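Local coordinates for protein N-formylglutamate amidohydrolase (Ralstonia eutropha, PDB 2Q7S) that binds a zinc ion and is probably a zinc-dependent hydrolase of the N-formylglutamate amidohydrolase family, at residues 28-31 against 32-35; 140-143 against 144-148. All coordinates share one frame; numbering follows the deposited sequence.

Contact 1 of 2, residues 28-31 against 32-35. With ZN (zinc ion), chain C.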
ATOM      1  N   CYS A  28      -7.685   6.718   0.515  1.00 12.03           N
ATOM      2  CA  CYS A  28      -6.327   6.325   0.143  1.00 12.57           C
ATOM      3  C   CYS A  28      -5.641   5.658   1.319  1.00 16.30           C
ATOM      4  O   CYS A  28      -5.722   6.164   2.434  1.00 18.15           O
ATOM      5  CB  CYS A  28      -5.544   7.531  -0.357  1.00 12.86           C
ATOM      6  SG  CYS A  28      -6.243   8.286  -1.795  1.00 17.28           S
ATOM      7  N   ASP A  29      -5.029   4.477   1.118  1.00 16.23           N
ATOM      8  CA  ASP A  29      -4.244   3.929   2.200  1.00 14.30           C
ATOM      9  C   ASP A  29      -2.772   3.644   1.836  1.00  9.54           C
ATOM     10  O   ASP A  29      -2.487   3.288   0.737  1.00 13.56           O
ATOM     11  CB  ASP A  29      -4.921   2.772   2.873  1.00 13.05           C
ATOM     12  CG  ASP A  29      -4.786   1.510   2.143  1.00 14.71           C
ATOM     13  OD1 ASP A  29      -5.180   1.483   0.973  1.00 17.65           O
ATOM     14  OD2 ASP A  29      -4.338   0.515   2.778  1.00 11.30           O
ATOM     15  N   SER A  30      -1.896   3.884   2.815  1.00 14.37           N
ATOM     16  CA  SER A  30      -0.457   3.617   2.732  1.00 12.04           C
ATOM     17  C   SER A  30      -0.203   2.520   3.811  1.00 11.63           C
ATOM     18  O   SER A  30       0.137   2.814   4.993  1.00 10.66           O
ATOM     19  CB  SER A  30       0.344   4.908   2.966  1.00 11.54           C
ATOM     20  OG  SER A  30       1.762   4.763   3.009  1.00 14.00           O
ATOM     21  N   PRO A  31      -0.286   1.246   3.401  1.00  9.91           N
ATOM     22  CA  PRO A  31      -0.114   0.136   4.378  1.00  9.86           C
ATOM     23  C   PRO A  31       1.329  -0.173   4.812  1.00 12.86           C
ATOM     24  O   PRO A  31       1.541  -0.911   5.764  1.00 15.01           O
ATOM     25  CB  PRO A  31      -0.693  -1.069   3.633  1.00  9.21           C
ATOM     26  CG  PRO A  31      -0.501  -0.730   2.199  1.00  5.11           C
ATOM     27  CD  PRO A  31      -0.617   0.753   2.048  1.00 11.26           C
ATOM     28  N   HIS A  32       2.296   0.321   4.052  1.00 13.20           N
ATOM     29  CA  HIS A  32       3.663  -0.089   4.153  1.00 12.42           C
ATOM     30  C   HIS A  32       4.641   0.933   4.639  1.00 12.17           C
ATOM     31  O   HIS A  32       5.814   0.633   4.706  1.00 13.38           O
ATOM     32  CB  HIS A  32       4.075  -0.615   2.801  1.00 14.97           C
ATOM     33  CG  HIS A  32       3.396  -1.888   2.453  1.00 15.87           C
ATOM     34  ND1 HIS A  32       3.356  -2.385   1.178  1.00 15.47           N
ATOM     35  CD2 HIS A  32       2.718  -2.773   3.228  1.00 10.75           C
ATOM     36  CE1 HIS A  32       2.690  -3.529   1.176  1.00 19.00           C
ATOM     37  NE2 HIS A  32       2.303  -3.795   2.410  1.00 12.82           N
ATOM     38  N   SER A  33       4.139   2.130   4.985  1.00 13.07           N
ATOM     39  CA  SER A  33       4.962   3.256   5.350  1.00 14.68           C
ATOM     40  C   SER A  33       5.314   3.340   6.836  1.00 14.52           C
ATOM     41  O   SER A  33       6.039   4.254   7.233  1.00 18.09           O
ATOM     42  CB  SER A  33       4.351   4.579   4.878  1.00  9.19           C
ATOM     43  OG  SER A  33       2.999   4.757   5.282  1.00 13.80           O
ATOM     44  N   GLY A  34       4.832   2.396   7.633  1.00 16.84           N
ATOM     45  CA  GLY A  34       5.105   2.407   9.046  1.00 13.11           C
ATOM     46  C   GLY A  34       6.539   2.108   9.406  1.00 12.75           C
ATOM     47  O   GLY A  34       7.123   1.164   8.880  1.00 11.10           O
ATOM     48  N   THR A  35       7.093   2.910  10.325  1.00 16.34           N
ATOM     49  CA  THR A  35       8.498   2.811  10.750  1.00 17.93           C
ATOM     50  C   THR A  35       8.671   2.662  12.277  1.00 17.69           C
ATOM     51  O   THR A  35       9.793   2.719  12.779  1.00 14.99           O
ATOM     52  CB  THR A  35       9.263   4.058  10.372  1.00 18.41           C
ATOM     53  OG1 THR A  35       8.616   5.170  10.989  1.00 20.55           O
ATOM     54  CG2 THR A  35       9.318   4.250   8.837  1.00 19.96           C
TER
HETATM   55 ZN    ZN C 400       4.102  -1.577  -0.631  1.00 27.23          ZN
HETATM   56  O   HOH W   1       2.500   2.267   1.808  1.00 18.38           O
HETATM   57  O   HOH W   2       3.750  -0.350   7.489  1.00 20.08           O
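S30 and S33 meet through their hydroxyls. S30 OG lies 2.6 Å from S33 OG in a short hydrogen bond, and either oxygen could be the donor. S30 OG is anti to the backbone N (chi1 176°), on the side where S33 OG lies. S33 OG sits between its N and carbonyl carbon (chi1 52°) and meets it there. The pair is buried, next to A74 of strand 71-75 and D59 of helix 58-61.

Two waters bridge the turn. One links S30 OG and H32 N, accepting from H32 N at 3.0 Å. S30 OG thus has both S33 and this water as partners. The other water lies 2.9 Å from P31 O, a bond it may donate, and accepts from G34 N.

These residues form the tight bend at the C-terminal end of strand 26-30. Its neighbours 71-75 and 166-174 run parallel to it. The bend carries the first zinc ligand, and metal binding at the end of a parallel strand fits the zinc exopeptidase clan of this family.

The metal contact is made by the H32 ring. H32 ND1 binds the zinc ion at 2.1 Å, and D55 and H172 supply the other protein ligands. The far nitrogen, NE2, hydrogen-bonds to D83 OD1. The ring is therefore held at both nitrogens, and the carboxylate would probably make the imidazole a stronger electron donor to the metal.

Packing is by P31 against the same ring. P31 CG lies over one face, 4.0 Å from the centroid of the H32 ring and 12° off its normal, a CH-pi contact. P31 also touches N170 and H172 of strand 166-174.

Contact 2 of 2, residues 140-143 against 144-148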
ATOM      1  N   ARG A 140      -0.454  -9.955  16.979  1.00 16.54           N
ATOM      2  CA  ARG A 140      -0.164  -9.005  15.888  1.00 15.17           C
ATOM      3  C   ARG A 140      -1.426  -8.657  15.132  1.00 14.50           C
ATOM      4  O   ARG A 140      -1.702  -7.466  14.871  1.00 15.80           O
ATOM      5  CB  ARG A 140       0.901  -9.517  14.863  1.00 12.25           C
ATOM      6  CG  ARG A 140       2.229  -9.768  15.519  1.00 16.50           C
ATOM      7  CD  ARG A 140       3.305 -10.031  14.535  1.00 15.15           C
ATOM      8  NE  ARG A 140       4.529 -10.506  15.194  1.00 19.91           N
ATOM      9  CZ  ARG A 140       5.673 -10.692  14.550  1.00 17.51           C
ATOM     10  NH1 ARG A 140       5.734 -10.445  13.250  1.00 15.13           N
ATOM     11  NH2 ARG A 140       6.738 -11.154  15.189  1.00 19.56           N
ATOM     12  N   ILE A 141      -2.158  -9.682  14.731  1.00 14.46           N
ATOM     13  CA  ILE A 141      -3.379  -9.463  13.954  1.00 15.35           C
ATOM     14  C   ILE A 141      -4.361  -8.582  14.715  1.00 14.19           C
ATOM     15  O   ILE A 141      -4.844  -7.630  14.154  1.00 11.47           O
ATOM     16  CB  ILE A 141      -4.069 -10.778  13.514  1.00 16.26           C
ATOM     17  CG1 ILE A 141      -3.225 -11.513  12.470  1.00 13.58           C
ATOM     18  CG2 ILE A 141      -5.475 -10.464  12.916  1.00 13.07           C
ATOM     19  CD1 ILE A 141      -3.582 -12.988  12.228  1.00 13.26           C
ATOM     20  N   ASN A 142      -4.623  -8.876  16.002  1.00 14.66           N
ATOM     21  CA  ASN A 142      -5.599  -8.110  16.775  1.00 15.86           C
ATOM     22  C   ASN A 142      -5.201  -6.653  17.044  1.00 14.69           C
ATOM     23  O   ASN A 142      -6.028  -5.755  16.953  1.00 14.55           O
ATOM     24  CB  ASN A 142      -5.899  -8.818  18.114  1.00 12.87           C
ATOM     25  CG  ASN A 142      -6.564 -10.137  17.920  1.00 21.87           C
ATOM     26  OD1 ASN A 142      -7.176 -10.361  16.877  1.00 18.31           O
ATOM     27  ND2 ASN A 142      -6.451 -11.026  18.910  1.00 16.27           N
ATOM     28  N   ARG A 143      -3.937  -6.441  17.409  1.00 15.84           N
ATOM     29  CA  ARG A 143      -3.468  -5.148  17.825  1.00 17.99           C
ATOM     30  C   ARG A 143      -3.157  -4.197  16.673  1.00 16.81           C
ATOM     31  O   ARG A 143      -3.294  -3.003  16.857  1.00 18.93           O
ATOM     32  CB  ARG A 143      -2.217  -5.282  18.688  1.00 19.93           C
ATOM     33  CG  ARG A 143      -2.399  -6.125  19.904  1.00 26.02           C
ATOM     34  CD  ARG A 143      -1.008  -6.567  20.465  1.00 29.66           C
ATOM     35  NE  ARG A 143      -1.114  -7.295  21.716  1.00 29.51           N
ATOM     36  CZ  ARG A 143      -0.084  -7.809  22.385  1.00 40.54           C
ATOM     37  NH1 ARG A 143       1.153  -7.687  21.917  1.00 42.43           N
ATOM     38  NH2 ARG A 143      -0.295  -8.459  23.523  1.00 37.05           N
ATOM     39  N   TYR A 144      -2.702  -4.707  15.519  1.00 15.88           N
ATOM     40  CA  TYR A 144      -2.233  -3.871  14.451  1.00 13.33           C
ATOM     41  C   TYR A 144      -3.074  -4.011  13.171  1.00 10.65           C
ATOM     42  O   TYR A 144      -3.563  -3.025  12.622  1.00 12.83           O
ATOM     43  CB  TYR A 144      -0.730  -4.091  14.190  1.00 11.14           C
ATOM     44  CG  TYR A 144       0.142  -3.881  15.382  1.00 13.38           C
ATOM     45  CD1 TYR A 144       0.674  -2.644  15.674  1.00 11.43           C
ATOM     46  CD2 TYR A 144       0.419  -4.927  16.255  1.00 15.46           C
ATOM     47  CE1 TYR A 144       1.466  -2.468  16.780  1.00 14.02           C
ATOM     48  CE2 TYR A 144       1.208  -4.746  17.361  1.00 15.00           C
ATOM     49  CZ  TYR A 144       1.723  -3.535  17.611  1.00 15.02           C
ATOM     50  OH  TYR A 144       2.502  -3.382  18.699  1.00 13.70           O
ATOM     51  N   TYR A 145      -3.262  -5.216  12.692  1.00 10.58           N
ATOM     52  CA  TYR A 145      -3.974  -5.424  11.431  1.00  8.66           C
ATOM     53  C   TYR A 145      -5.454  -5.075  11.490  1.00 11.74           C
ATOM     54  O   TYR A 145      -5.962  -4.339  10.629  1.00 11.72           O
ATOM     55  CB  TYR A 145      -3.815  -6.891  11.024  1.00 10.62           C
ATOM     56  CG  TYR A 145      -4.397  -7.262   9.676  1.00 10.54           C
ATOM     57  CD1 TYR A 145      -5.755  -7.516   9.512  1.00 12.22           C
ATOM     58  CD2 TYR A 145      -3.580  -7.420   8.583  1.00 12.63           C
ATOM     59  CE1 TYR A 145      -6.263  -7.908   8.260  1.00 10.03           C
ATOM     60  CE2 TYR A 145      -4.083  -7.820   7.365  1.00  9.02           C
ATOM     61  CZ  TYR A 145      -5.397  -8.008   7.200  1.00  5.09           C
ATOM     62  OH  TYR A 145      -5.835  -8.426   5.941  1.00 12.81           O
ATOM     63  N   ARG A 146      -6.156  -5.618  12.487  1.00 12.06           N
ATOM     64  CA  ARG A 146      -7.604  -5.452  12.555  1.00 10.02           C
ATOM     65  C   ARG A 146      -8.021  -3.978  12.691  1.00 12.14           C
ATOM     66  O   ARG A 146      -8.916  -3.530  12.003  1.00 12.85           O
ATOM     67  CB  ARG A 146      -8.198  -6.315  13.660  1.00 12.57           C
ATOM     68  CG  ARG A 146      -8.172  -7.858  13.362  1.00 12.80           C
ATOM     69  CD  ARG A 146      -9.117  -8.589  14.318  1.00  9.87           C
ATOM     70  NE  ARG A 146      -8.764  -9.987  14.443  1.00 18.75           N
ATOM     71  CZ  ARG A 146      -9.165 -10.951  13.624  1.00 17.65           C
ATOM     72  NH1 ARG A 146      -9.905 -10.673  12.583  1.00 18.18           N
ATOM     73  NH2 ARG A 146      -8.785 -12.197  13.846  1.00 21.94           N
ATOM     74  N   PRO A 147      -7.381  -3.211  13.595  1.00 12.35           N
ATOM     75  CA  PRO A 147      -7.658  -1.770  13.634  1.00 12.11           C
ATOM     76  C   PRO A 147      -7.407  -1.040  12.346  1.00 11.88           C
ATOM     77  O   PRO A 147      -8.246  -0.225  11.937  1.00 14.91           O
ATOM     78  CB  PRO A 147      -6.716  -1.275  14.732  1.00 11.80           C
ATOM     79  CG  PRO A 147      -6.524  -2.397  15.575  1.00 15.50           C
ATOM     80  CD  PRO A 147      -6.460  -3.576  14.667  1.00 14.03           C
ATOM     81  N   TYR A 148      -6.247  -1.299  11.720  1.00 14.38           N
ATOM     82  CA  TYR A 148      -5.950  -0.728  10.440  1.00 13.84           C
ATOM     83  C   TYR A 148      -7.057  -1.061   9.452  1.00 15.06           C
ATOM     84  O   TYR A 148      -7.618  -0.166   8.795  1.00 11.60           O
ATOM     85  CB  TYR A 148      -4.598  -1.221   9.909  1.00 13.72           C
ATOM     86  CG  TYR A 148      -4.220  -0.600   8.571  1.00 16.59           C
ATOM     87  CD1 TYR A 148      -3.504   0.581   8.521  1.00 17.57           C
ATOM     88  CD2 TYR A 148      -4.602  -1.186   7.366  1.00 14.10           C
ATOM     89  CE1 TYR A 148      -3.169   1.169   7.301  1.00 15.93           C
ATOM     90  CE2 TYR A 148      -4.224  -0.629   6.157  1.00 12.22           C
ATOM     91  CZ  TYR A 148      -3.539   0.568   6.135  1.00 16.61           C
ATOM     92  OH  TYR A 148      -3.173   1.162   4.939  1.00 18.83           O
TER
HETATM   93  O   HOH W   3      -6.611 -13.027  15.731  1.00 22.52           O
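A wider pi-type turn interrupts the long helix 134-163, just before a kink at P147. R146 N donates to I141 O at 2.9 Å, a step of five residues. Y144 N keeps the usual four-residue step to R140 O at 3.0 Å, and Y145 N reaches the same oxygen in a weak bond. P147 has no N-H to give. Its ring meets the previous turn instead, with P147 CD 3.2 Å from N142 O.

On the outer side, N142 and R146 lie alongside each other, pointing the same way, their amide and guanidinium planes 30° apart. The R146 chain runs extended from CG to NE (chi2 -164°), which brings NE to N142 OD1. R146 NE donates to N142 OD1 at 2.9 Å, nearly straight (166°) and in the guanidinium plane. A water donates to N142 OD1 and accepts from R146 NH2. I141 CG2 lies over one face of the guanidinium, 3.7 Å from R146 NE.

Y145 OH bonds to R86 O; its ring stacks on H149, one turn on in the same helix. R140 reaches Y81 O, and the Y144 ring meets Y81 edge-to-face. P147 packs on F14 of strand 14-17, and Y148 reaches across to strand 71-75.

Contact 1 and contact 2 are 14 Å apart between centres, but Y148 joins them directly. Y148 OH lies 2.5 Å from D29 OD2, a probable hydrogen bond. The same OH packs against P31 N at 3.3 Å. Helix 134-163 therefore touches the strand end that leads into the zinc site. The other carboxylate oxygen, D29 OD1, is held by H168 and N170 of strand 166-174, the strand that carries H172. D29, on strand 26-30 just ahead of H32, thus joins the helix to the strand that carries H172. Contact 2 does not touch the metal: Y148 OH is 9.6 Å from the zinc ion, and the Y145 side chain is about 13 Å away.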